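Local coordinates for carboxylic ester hydrolase (PDB 7K4O), which hydrolyses ester bonds of tannins as a serine esterase of the tannase family, at residues L451-T459 against W488-L498; Q513-P521 against C532-H543. All coordinates share one frame; numbering follows the deposited sequence.

Contact 1 of 2, residues L451-T459 against W488-L498; sequences LNEWYRLYT and WVENGVVPTTL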
loop_
_atom_site.group_PDB
_atom_site.type_symbol
_atom_site.label_atom_id
_atom_site.label_comp_id
_atom_site.label_asym_id
_atom_site.label_seq_id
_atom_site.Cartn_x
_atom_site.Cartn_y
_atom_site.Cartn_z
ATOM N N LEU A 451 -18.387 -1.643 12.246
ATOM C CA LEU A 451 -17.258 -1.947 11.331
ATOM C C LEU A 451 -15.947 -2.155 12.115
ATOM O O LEU A 451 -15.137 -3.042 11.773
ATOM C CB LEU A 451 -17.098 -0.816 10.327
ATOM C CG LEU A 451 -16.030 -1.072 9.246
ATOM C CD1 LEU A 451 -16.275 -2.369 8.493
ATOM C CD2 LEU A 451 -16.016 0.092 8.253
ATOM N N ASN A 452 -15.731 -1.354 13.156
ATOM C CA ASN A 452 -14.523 -1.380 14.007
ATOM C C ASN A 452 -14.438 -2.671 14.833
ATOM O O ASN A 452 -13.353 -2.921 15.398
ATOM C CB ASN A 452 -14.405 -0.113 14.875
ATOM C CG ASN A 452 -13.730 1.019 14.119
ATOM O OD1 ASN A 452 -12.992 0.771 13.156
ATOM N ND2 ASN A 452 -14.003 2.281 14.503
ATOM N N GLU A 453 -15.449 -3.493 14.831
ATOM C CA GLU A 453 -15.306 -4.853 15.432
ATOM C C GLU A 453 -14.350 -5.711 14.576
ATOM O O GLU A 453 -13.813 -6.713 15.098
ATOM C CB GLU A 453 -16.645 -5.571 15.471
ATOM C CG GLU A 453 -17.683 -4.995 16.453
ATOM C CD GLU A 453 -19.024 -5.699 16.404
ATOM O OE1 GLU A 453 -19.966 -5.237 17.066
ATOM O OE2 GLU A 453 -19.166 -6.677 15.646
ATOM N N TRP A 454 -14.159 -5.424 13.292
ATOM C CA TRP A 454 -13.420 -6.360 12.408
ATOM C C TRP A 454 -12.536 -5.668 11.354
ATOM O O TRP A 454 -11.683 -6.327 10.777
ATOM C CB TRP A 454 -14.379 -7.385 11.787
ATOM C CG TRP A 454 -15.422 -6.761 10.923
ATOM C CD1 TRP A 454 -16.602 -6.235 11.353
ATOM C CD2 TRP A 454 -15.376 -6.558 9.488
ATOM N NE1 TRP A 454 -17.335 -5.759 10.289
ATOM C CE2 TRP A 454 -16.590 -5.911 9.140
ATOM C CE3 TRP A 454 -14.468 -6.869 8.469
ATOM C CZ2 TRP A 454 -16.919 -5.574 7.823
ATOM C CZ3 TRP A 454 -14.779 -6.450 7.174
ATOM C CH2 TRP A 454 -15.979 -5.847 6.874
ATOM N N TYR A 455 -12.690 -4.388 11.076
ATOM C CA TYR A 455 -11.880 -3.670 10.060
ATOM C C TYR A 455 -11.502 -2.319 10.667
ATOM O O TYR A 455 -12.346 -1.452 10.789
ATOM C CB TYR A 455 -12.640 -3.503 8.733
ATOM C CG TYR A 455 -12.037 -2.548 7.724
ATOM C CD1 TYR A 455 -10.699 -2.148 7.783
ATOM C CD2 TYR A 455 -12.807 -2.069 6.660
ATOM C CE1 TYR A 455 -10.167 -1.244 6.850
ATOM C CE2 TYR A 455 -12.279 -1.197 5.711
ATOM C CZ TYR A 455 -10.973 -0.744 5.838
ATOM O OH TYR A 455 -10.461 0.145 4.945
ATOM N N ARG A 456 -10.266 -2.217 11.112
ATOM C CA ARG A 456 -9.723 -1.054 11.823
ATOM C C ARG A 456 -8.657 -0.399 10.967
ATOM O O ARG A 456 -7.850 -1.073 10.329
ATOM C CB ARG A 456 -9.222 -1.470 13.218
ATOM C CG ARG A 456 -10.329 -2.058 14.073
ATOM C CD ARG A 456 -9.861 -2.627 15.421
ATOM N NE ARG A 456 -9.531 -1.526 16.294
ATOM C CZ ARG A 456 -10.411 -0.805 16.990
ATOM N NH1 ARG A 456 -11.704 -1.079 16.973
ATOM N NH2 ARG A 456 -9.963 0.174 17.754
ATOM N N LEU A 457 -8.676 0.934 10.991
ATOM C CA LEU A 457 -7.838 1.797 10.160
ATOM C C LEU A 457 -7.051 2.760 11.053
ATOM O O LEU A 457 -7.660 3.391 11.961
ATOM C CB LEU A 457 -8.756 2.575 9.205
ATOM C CG LEU A 457 -8.090 3.696 8.422
ATOM C CD1 LEU A 457 -7.006 3.186 7.471
ATOM C CD2 LEU A 457 -9.167 4.466 7.668
ATOM N N TYR A 458 -5.781 2.904 10.769
ATOM C CA TYR A 458 -4.856 3.704 11.598
ATOM C C TYR A 458 -3.985 4.563 10.692
ATOM O O TYR A 458 -3.333 4.028 9.790
ATOM C CB TYR A 458 -3.984 2.802 12.483
ATOM C CG TYR A 458 -4.724 1.781 13.300
ATOM C CD1 TYR A 458 -5.046 0.562 12.733
ATOM C CD2 TYR A 458 -5.048 1.983 14.639
ATOM C CE1 TYR A 458 -5.697 -0.428 13.442
ATOM C CE2 TYR A 458 -5.700 0.990 15.357
ATOM C CZ TYR A 458 -6.015 -0.221 14.768
ATOM O OH TYR A 458 -6.680 -1.239 15.436
ATOM N N THR A 459 -3.912 5.874 10.928
ATOM C CA THR A 459 -2.888 6.682 10.237
ATOM C C THR A 459 -1.605 6.716 11.056
ATOM O O THR A 459 -1.649 6.516 12.314
ATOM C CB THR A 459 -3.397 8.082 9.842
ATOM O OG1 THR A 459 -3.464 8.953 10.976
ATOM C CG2 THR A 459 -4.747 8.027 9.141
ATOM N N TRP A 488 -5.039 -10.805 17.843
ATOM C CA TRP A 488 -6.451 -10.510 17.577
ATOM C C TRP A 488 -7.148 -11.795 17.142
ATOM O O TRP A 488 -8.166 -12.206 17.747
ATOM C CB TRP A 488 -6.553 -9.404 16.549
ATOM C CG TRP A 488 -7.915 -8.820 16.403
ATOM C CD1 TRP A 488 -9.007 -8.985 17.210
ATOM C CD2 TRP A 488 -8.300 -7.851 15.403
ATOM N NE1 TRP A 488 -10.036 -8.197 16.781
ATOM C CE2 TRP A 488 -9.627 -7.480 15.687
ATOM C CE3 TRP A 488 -7.639 -7.255 14.333
ATOM C CZ2 TRP A 488 -10.314 -6.526 14.926
ATOM C CZ3 TRP A 488 -8.320 -6.322 13.571
ATOM C CH2 TRP A 488 -9.640 -5.980 13.863
ATOM N N VAL A 489 -6.672 -12.410 16.080
ATOM C CA VAL A 489 -7.352 -13.562 15.453
ATOM C C VAL A 489 -7.307 -14.800 16.365
ATOM O O VAL A 489 -8.350 -15.462 16.523
ATOM C CB VAL A 489 -6.706 -13.848 14.076
ATOM C CG1 VAL A 489 -7.193 -15.185 13.563
ATOM C CG2 VAL A 489 -7.012 -12.738 13.086
ATOM N N GLU A 490 -6.143 -15.105 16.934
ATOM C CA GLU A 490 -5.950 -16.378 17.639
ATOM C C GLU A 490 -6.253 -16.241 19.131
ATOM O O GLU A 490 -6.622 -17.275 19.732
ATOM C CB GLU A 490 -4.560 -16.939 17.445
ATOM C CG GLU A 490 -4.215 -17.120 15.962
ATOM C CD GLU A 490 -2.891 -17.792 15.683
ATOM O OE1 GLU A 490 -2.353 -18.532 16.542
ATOM O OE2 GLU A 490 -2.360 -17.562 14.594
ATOM N N ASN A 491 -6.045 -15.084 19.714
ATOM C CA ASN A 491 -6.081 -14.959 21.200
ATOM C C ASN A 491 -7.205 -14.035 21.687
ATOM O O ASN A 491 -7.292 -13.844 22.917
ATOM C CB ASN A 491 -4.738 -14.502 21.742
ATOM C CG ASN A 491 -3.602 -15.404 21.287
ATOM O OD1 ASN A 491 -3.790 -16.595 21.115
ATOM N ND2 ASN A 491 -2.421 -14.855 21.081
ATOM N N GLY A 492 -8.002 -13.436 20.812
ATOM C CA GLY A 492 -9.089 -12.526 21.244
ATOM C C GLY A 492 -8.581 -11.146 21.660
ATOM O O GLY A 492 -9.384 -10.378 22.238
ATOM N N VAL A 493 -7.331 -10.764 21.389
ATOM C CA VAL A 493 -6.838 -9.437 21.860
ATOM C C VAL A 493 -7.187 -8.352 20.831
ATOM O O VAL A 493 -6.524 -8.259 19.770
ATOM C CB VAL A 493 -5.348 -9.473 22.165
ATOM C CG1 VAL A 493 -4.831 -8.123 22.599
ATOM C CG2 VAL A 493 -5.018 -10.551 23.185
ATOM N N VAL A 494 -8.147 -7.503 21.138
ATOM C CA VAL A 494 -8.610 -6.451 20.195
ATOM C C VAL A 494 -7.614 -5.306 20.192
ATOM O O VAL A 494 -7.241 -4.768 21.257
ATOM C CB VAL A 494 -10.008 -5.944 20.544
ATOM C CG1 VAL A 494 -10.389 -4.778 19.647
ATOM C CG2 VAL A 494 -10.995 -7.092 20.463
ATOM N N PRO A 495 -7.127 -4.883 19.006
ATOM C CA PRO A 495 -6.163 -3.782 18.929
ATOM C C PRO A 495 -6.780 -2.397 19.046
ATOM O O PRO A 495 -6.858 -1.647 18.034
ATOM C CB PRO A 495 -5.520 -3.968 17.558
ATOM C CG PRO A 495 -6.574 -4.606 16.740
ATOM C CD PRO A 495 -7.365 -5.488 17.678
ATOM N N THR A 496 -7.215 -2.041 20.246
ATOM C CA THR A 496 -7.829 -0.717 20.469
ATOM C C THR A 496 -6.986 0.382 19.827
ATOM O O THR A 496 -7.528 1.208 19.033
ATOM C CB THR A 496 -8.013 -0.518 21.976
ATOM O OG1 THR A 496 -8.719 -1.665 22.454
ATOM C CG2 THR A 496 -8.800 0.718 22.287
ATOM N N THR A 497 -5.723 0.461 20.182
ATOM C CA THR A 497 -4.722 1.256 19.452
ATOM C C THR A 497 -3.807 0.271 18.730
ATOM O O THR A 497 -3.682 -0.897 19.168
ATOM C CB THR A 497 -3.938 2.194 20.375
ATOM O OG1 THR A 497 -3.343 1.383 21.399
ATOM C CG2 THR A 497 -4.839 3.263 20.938
ATOM N N LEU A 498 -3.147 0.702 17.661
ATOM C CA LEU A 498 -2.181 -0.164 16.972
ATOM C C LEU A 498 -0.773 0.088 17.522
ATOM O O LEU A 498 -0.354 1.256 17.615
ATOM C CB LEU A 498 -2.224 0.080 15.463
ATOM C CG LEU A 498 -1.312 -0.832 14.635
ATOM C CD1 LEU A 498 -1.721 -2.279 14.838
ATOM C CD2 LEU A 498 -1.416 -0.457 13.146
HETATM O O HOH W 1 -12.775 -7.274 17.528
#

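Contact 2 of 2, residues Q513-P521 against C532-H543; sequences QLCAWPLRP and CVYNQRSIDSWH. With NAG (2-acetamido-2-deoxy-beta-D-glucopyranose), chain D; NAG (2-acetamido-2-deoxy-beta-D-glucopyranose), chain B.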
loop_
_atom_site.group_PDB
_atom_site.type_symbol
_atom_site.label_atom_id
_atom_site.label_comp_id
_atom_site.label_asym_id
_atom_site.label_seq_id
_atom_site.Cartn_x
_atom_site.Cartn_y
_atom_site.Cartn_z
ATOM N N GLN A 513 1.522 4.329 20.505
ATOM C CA GLN A 513 0.243 3.747 20.113
ATOM C C GLN A 513 -0.374 4.609 19.006
ATOM O O GLN A 513 -0.284 5.841 19.081
ATOM C CB GLN A 513 -0.645 3.603 21.324
ATOM C CG GLN A 513 -0.085 2.626 22.384
ATOM C CD GLN A 513 0.130 1.242 21.806
ATOM O OE1 GLN A 513 -0.767 0.707 21.175
ATOM N NE2 GLN A 513 1.294 0.652 22.055
ATOM N N LEU A 514 -1.102 3.968 18.086
ATOM C CA LEU A 514 -1.848 4.695 17.006
ATOM C C LEU A 514 -3.336 4.580 17.220
ATOM O O LEU A 514 -3.875 3.474 17.453
ATOM C CB LEU A 514 -1.423 4.139 15.647
ATOM C CG LEU A 514 0.048 4.011 15.332
ATOM C CD1 LEU A 514 0.242 3.352 13.962
ATOM C CD2 LEU A 514 0.744 5.361 15.344
ATOM N N CYS A 515 -4.034 5.724 17.209
ATOM C CA CYS A 515 -5.502 5.822 17.335
ATOM C C CYS A 515 -6.189 5.173 16.121
ATOM O O CYS A 515 -5.666 5.302 14.989
ATOM C CB CYS A 515 -5.956 7.282 17.431
ATOM S SG CYS A 515 -5.306 8.089 18.924
ATOM N N ALA A 516 -7.281 4.486 16.378
ATOM C CA ALA A 516 -8.154 3.855 15.373
ATOM C C ALA A 516 -9.139 4.897 14.889
ATOM O O ALA A 516 -9.860 5.503 15.706
ATOM C CB ALA A 516 -8.902 2.683 15.945
ATOM N N TRP A 517 -9.181 5.072 13.579
ATOM C CA TRP A 517 -10.216 5.881 12.902
ATOM C C TRP A 517 -11.565 5.499 13.458
ATOM O O TRP A 517 -11.859 4.323 13.648
ATOM C CB TRP A 517 -10.148 5.628 11.373
ATOM C CG TRP A 517 -11.126 6.454 10.601
ATOM C CD1 TRP A 517 -12.349 6.086 10.152
ATOM C CD2 TRP A 517 -10.997 7.862 10.308
ATOM N NE1 TRP A 517 -12.985 7.163 9.578
ATOM C CE2 TRP A 517 -12.186 8.261 9.687
ATOM C CE3 TRP A 517 -10.018 8.823 10.588
ATOM C CZ2 TRP A 517 -12.421 9.584 9.308
ATOM C CZ3 TRP A 517 -10.228 10.128 10.172
ATOM C CH2 TRP A 517 -11.427 10.492 9.573
ATOM N N PRO A 518 -12.512 6.427 13.699
ATOM C CA PRO A 518 -12.399 7.870 13.413
ATOM C C PRO A 518 -11.879 8.766 14.540
ATOM O O PRO A 518 -11.957 9.992 14.408
ATOM C CB PRO A 518 -13.865 8.228 13.161
ATOM C CG PRO A 518 -14.627 7.357 14.120
ATOM C CD PRO A 518 -13.848 6.060 14.136
ATOM N N LEU A 519 -11.284 8.157 15.561
ATOM C CA LEU A 519 -10.609 8.933 16.616
ATOM C C LEU A 519 -9.308 9.482 16.047
ATOM O O LEU A 519 -8.695 8.892 15.121
ATOM C CB LEU A 519 -10.371 8.026 17.839
ATOM C CG LEU A 519 -11.635 7.410 18.445
ATOM C CD1 LEU A 519 -11.256 6.442 19.561
ATOM C CD2 LEU A 519 -12.571 8.493 18.974
ATOM N N ARG A 520 -8.846 10.606 16.600
ATOM C CA ARG A 520 -7.550 11.216 16.237
ATOM C C ARG A 520 -6.686 11.385 17.489
ATOM O O ARG A 520 -7.249 11.528 18.590
ATOM C CB ARG A 520 -7.708 12.619 15.628
ATOM C CG ARG A 520 -8.706 12.790 14.506
ATOM C CD ARG A 520 -8.525 11.838 13.353
ATOM N NE ARG A 520 -7.219 11.866 12.738
ATOM C CZ ARG A 520 -6.476 10.762 12.510
ATOM N NH1 ARG A 520 -6.907 9.558 12.886
ATOM N NH2 ARG A 520 -5.327 10.879 11.912
ATOM N N PRO A 521 -5.346 11.429 17.361
ATOM C CA PRO A 521 -4.470 11.556 18.521
ATOM C C PRO A 521 -4.427 12.997 19.035
ATOM O O PRO A 521 -4.395 13.928 18.260
ATOM C CB PRO A 521 -3.100 11.143 18.014
ATOM C CG PRO A 521 -3.154 11.437 16.529
ATOM C CD PRO A 521 -4.578 11.127 16.149
ATOM N N CYS A 532 -7.034 9.430 22.432
ATOM C CA CYS A 532 -7.684 9.238 21.115
ATOM C C CYS A 532 -9.038 9.914 21.218
ATOM O O CYS A 532 -9.870 9.449 21.993
ATOM C CB CYS A 532 -7.766 7.751 20.773
ATOM S SG CYS A 532 -6.140 7.001 20.589
ATOM N N VAL A 533 -9.228 10.996 20.478
ATOM C CA VAL A 533 -10.388 11.894 20.686
ATOM C C VAL A 533 -11.277 11.931 19.457
ATOM O O VAL A 533 -10.804 11.786 18.337
ATOM C CB VAL A 533 -9.952 13.315 21.083
ATOM C CG1 VAL A 533 -9.049 13.273 22.305
ATOM C CG2 VAL A 533 -9.297 14.039 19.931
ATOM N N TYR A 534 -12.543 12.172 19.711
ATOM C CA TYR A 534 -13.576 12.382 18.684
ATOM C C TYR A 534 -13.674 13.877 18.387
ATOM O O TYR A 534 -14.083 14.617 19.277
ATOM C CB TYR A 534 -14.914 11.830 19.126
ATOM C CG TYR A 534 -15.883 11.786 17.981
ATOM C CD1 TYR A 534 -16.678 12.885 17.683
ATOM C CD2 TYR A 534 -16.011 10.660 17.179
ATOM C CE1 TYR A 534 -17.547 12.886 16.599
ATOM C CE2 TYR A 534 -16.877 10.642 16.100
ATOM C CZ TYR A 534 -17.626 11.764 15.786
ATOM O OH TYR A 534 -18.513 11.757 14.755
ATOM N N ASN A 535 -13.383 14.287 17.172
ATOM C CA ASN A 535 -13.393 15.725 16.774
ATOM C C ASN A 535 -14.062 15.845 15.412
ATOM O O ASN A 535 -13.439 15.488 14.407
ATOM C CB ASN A 535 -11.993 16.280 16.776
ATOM C CG ASN A 535 -11.964 17.773 16.534
ATOM O OD1 ASN A 535 -11.777 18.188 15.417
ATOM N ND2 ASN A 535 -12.169 18.578 17.575
ATOM N N GLN A 536 -15.324 16.222 15.401
ATOM C CA GLN A 536 -16.151 16.237 14.176
ATOM C C GLN A 536 -15.496 17.090 13.089
ATOM O O GLN A 536 -15.531 16.693 11.914
ATOM C CB GLN A 536 -17.561 16.711 14.469
ATOM C CG GLN A 536 -18.508 16.454 13.308
ATOM C CD GLN A 536 -18.683 14.960 13.116
ATOM O OE1 GLN A 536 -19.154 14.248 14.011
ATOM N NE2 GLN A 536 -18.301 14.479 11.941
ATOM N N ARG A 537 -14.969 18.246 13.436
ATOM C CA ARG A 537 -14.364 19.153 12.443
ATOM C C ARG A 537 -13.205 18.429 11.743
ATOM O O ARG A 537 -13.060 18.533 10.497
ATOM C CB ARG A 537 -13.911 20.428 13.169
ATOM C CG ARG A 537 -13.484 21.560 12.257
ATOM C CD ARG A 537 -13.277 22.841 13.097
ATOM N NE ARG A 537 -12.007 22.809 13.798
ATOM C CZ ARG A 537 -10.869 23.387 13.382
ATOM N NH1 ARG A 537 -9.768 23.225 14.083
ATOM N NH2 ARG A 537 -10.813 24.151 12.301
ATOM N N SER A 538 -12.365 17.728 12.494
ATOM C CA SER A 538 -11.238 16.961 11.912
ATOM C C SER A 538 -11.803 15.828 11.042
ATOM O O SER A 538 -11.279 15.646 9.947
ATOM C CB SER A 538 -10.342 16.433 13.000
ATOM O OG SER A 538 -9.640 17.491 13.636
ATOM N N ILE A 539 -12.781 15.079 11.554
ATOM C CA ILE A 539 -13.324 13.917 10.799
ATOM C C ILE A 539 -13.829 14.444 9.460
ATOM O O ILE A 539 -13.552 13.825 8.429
ATOM C CB ILE A 539 -14.400 13.204 11.610
ATOM C CG1 ILE A 539 -13.753 12.505 12.809
ATOM C CG2 ILE A 539 -15.239 12.275 10.758
ATOM C CD1 ILE A 539 -14.741 12.117 13.853
ATOM N N ASP A 540 -14.535 15.577 9.480
ATOM C CA ASP A 540 -15.154 16.126 8.241
ATOM C C ASP A 540 -14.069 16.502 7.246
ATOM O O ASP A 540 -14.347 16.432 6.033
ATOM C CB ASP A 540 -16.048 17.327 8.532
ATOM C CG ASP A 540 -17.317 17.022 9.289
ATOM O OD1 ASP A 540 -17.669 15.830 9.487
ATOM O OD2 ASP A 540 -17.931 18.010 9.776
ATOM N N SER A 541 -12.876 16.903 7.685
ATOM C CA SER A 541 -11.780 17.334 6.781
ATOM C C SER A 541 -11.272 16.159 5.930
ATOM O O SER A 541 -10.625 16.415 4.930
ATOM C CB SER A 541 -10.644 17.971 7.472
ATOM O OG SER A 541 -9.848 17.043 8.213
ATOM N N TRP A 542 -11.544 14.920 6.363
ATOM C CA TRP A 542 -11.060 13.707 5.654
ATOM C C TRP A 542 -12.104 13.213 4.660
ATOM O O TRP A 542 -11.858 12.137 4.047
ATOM C CB TRP A 542 -10.765 12.575 6.653
ATOM C CG TRP A 542 -9.564 12.754 7.513
ATOM C CD1 TRP A 542 -9.541 13.217 8.798
ATOM C CD2 TRP A 542 -8.212 12.394 7.195
ATOM N NE1 TRP A 542 -8.266 13.234 9.266
ATOM C CE2 TRP A 542 -7.421 12.702 8.322
ATOM C CE3 TRP A 542 -7.590 11.913 6.050
ATOM C CZ2 TRP A 542 -6.046 12.519 8.326
ATOM C CZ3 TRP A 542 -6.232 11.711 6.053
ATOM C CH2 TRP A 542 -5.463 12.006 7.183
ATOM N N HIS A 543 -13.259 13.854 4.592
ATOM C CA HIS A 543 -14.387 13.366 3.772
ATOM C C HIS A 543 -14.546 14.300 2.584
ATOM O O HIS A 543 -14.612 15.528 2.799
ATOM C CB HIS A 543 -15.665 13.300 4.561
ATOM C CG HIS A 543 -15.656 12.268 5.645
ATOM N ND1 HIS A 543 -16.575 12.295 6.681
ATOM C CD2 HIS A 543 -14.885 11.167 5.834
ATOM C CE1 HIS A 543 -16.362 11.247 7.471
ATOM N NE2 HIS A 543 -15.323 10.541 6.982
HETATM C C1 NAG D . -17.618 12.057 22.868
HETATM C C2 NAG D . -16.255 12.398 23.409
HETATM C C3 NAG D . -16.361 12.904 24.848
HETATM C C4 NAG D . -17.425 13.978 24.958
HETATM C C5 NAG D . -18.749 13.470 24.394
HETATM C C6 NAG D . -19.859 14.511 24.487
HETATM C C7 NAG D . -14.165 11.277 22.892
HETATM C C8 NAG D . -13.415 9.985 22.921
HETATM N N2 NAG D . -15.393 11.230 23.426
HETATM O O3 NAG D . -15.100 13.444 25.245
HETATM O O4 NAG D . -17.587 14.294 26.336
HETATM O O5 NAG D . -18.493 13.175 23.011
HETATM O O6 NAG D . -19.494 15.574 23.589
HETATM O O7 NAG D . -13.677 12.277 22.364
HETATM C C1 NAG B . -19.929 9.737 18.756
HETATM C C2 NAG B . -20.582 10.870 19.495
HETATM C C3 NAG B . -19.504 11.730 20.121
HETATM C C4 NAG B . -18.718 10.884 21.066
HETATM C C5 NAG B . -18.091 9.710 20.279
HETATM C C6 NAG B . -17.290 8.794 21.167
HETATM C C7 NAG B . -22.680 11.721 18.663
HETATM C C8 NAG B . -23.446 12.452 17.616
HETATM N N2 NAG B . -21.370 11.602 18.538
HETATM O O3 NAG B . -20.090 12.848 20.774
HETATM O O4 NAG B . -17.612 11.668 21.442
HETATM O O5 NAG B . -19.122 8.987 19.648
HETATM O O6 NAG B . -16.438 7.948 20.384
HETATM O O7 NAG B . -23.229 11.263 19.620
HETATM O O HOH W 2 -11.824 12.363 15.810
#

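Contact 1 of 2, residues L451-T459 against W488-L498
R456 and Y458 both reach the carbonyl oxygen of P495, at the centre of an inverse gamma turn that follows helix 481-491. The phenol does so more directly: Y458 OH donates to P495 O at 2.6 Å, in the carbonyl plane, with the oxygen also near the plane of the tyrosine ring at its edge. R456 NE approaches the same oxygen from above the carbonyl plane, at 3.2 Å and with a bent N-H...O angle of 135°. The next carbonyl takes the next nitrogen, R456 NH2 donating to T496 O at 2.9 Å close to the guanidinium plane. NH1 turns back to N452 O of its own segment. A bend at chi3 (73°) swings the guanidinium toward these carbonyls, and three backbone oxygens then fix its rotation. The R456 aliphatic part passes the benzo end of W488, CD lying 3.7 Å from CH2. P495 CD of its own segment sits over the centre of one face of the W488 indole; at the indole edge one water accepts from NE1 and donates to E453 O. Beyond the turn, L498 CB lies 3.5 Å from the Y458 ring centroid, almost on the ring normal, a CH-pi contact over one face. The E453 carboxylate binds the zinc ion through OE1, together with E449. The turn and W488 pack against strand 455-460, an outermost strand of the mixed α/β-hydrolase sheet, which pairs with strand 410-416; W488 also touches I412 of that neighbouring strand, while helix 425-438 packs against L451 and Y455.

Contact 2 of 2, residues Q513-P521 against C532-H543
V533 O is gripped by two donors: R520 N donates to it at 2.9 Å, and a water donates at 2.8 Å. The returning bond, V533 N to R520 O, completes an antiparallel hydrogen-bonded pair at the open end of the β-hairpin formed by strands 520-524 and 529-533. The same water donates to P518 O and accepts from N535 N, so it ties the A516-L519 turn, which contains the cis peptide before P518, to the start of helix 536-541. N535 is the N-cap of that helix: its OD1 takes S538 N and S538 OG from opposite faces of the amide plane, and S538 OG also meets R265. Beside the strands, the C515-C532 disulfide (chi3 -83°) staples the approach to the hairpin onto its second strand, and L519 CD1 packs on C532 CB at 3.9 Å. Y534 meets the glycan. Its backbone N donates to O7 of the NAG of chain D at 2.9 Å, while its ring lies between the NAG of chain B on one face and I539 CD1 on the other, and its OH donates to Q536 OE1. R520, bent at chi2 and chi3, folds back so that NH1 donates to L519 O; NH2 bonds to T459, and NE makes a salt bridge with D267, which also accepts from W542 NE1. W517 CG stands anti to its backbone N (chi1 -178°); NE1 bonds to E432 of helix 425-438, while the edge of the six-membered ring meets the five-membered ring of W542 in a T-shaped stack with planes at 78°. There CH2 and CZ3 of W517 each come within 3.4 Å of W542 CD1.

In the fold
Contact 1 closes in the chain before contact 2 opens, and their centres are 16 Å apart, yet they touch directly. L457 O lies 2.8 Å from W517 N, a probable hydrogen bond that joins segment 513-521 to strand 455-460, and T497 OG1 lies 2.7 Å from Q513 OE1, also a probable hydrogen bond. R456 NH2 packs on A516 CB at 3.3 Å, while R520 NH2 bonds to T459 OG1. The zinc ion held at contact 1 is about 13 Å from the side chain of P518. H465, part of the trihydroxybenzoate pocket with S186 and probably of a Ser-His-Asp triad, lies in the chain between the two segments of contact 1.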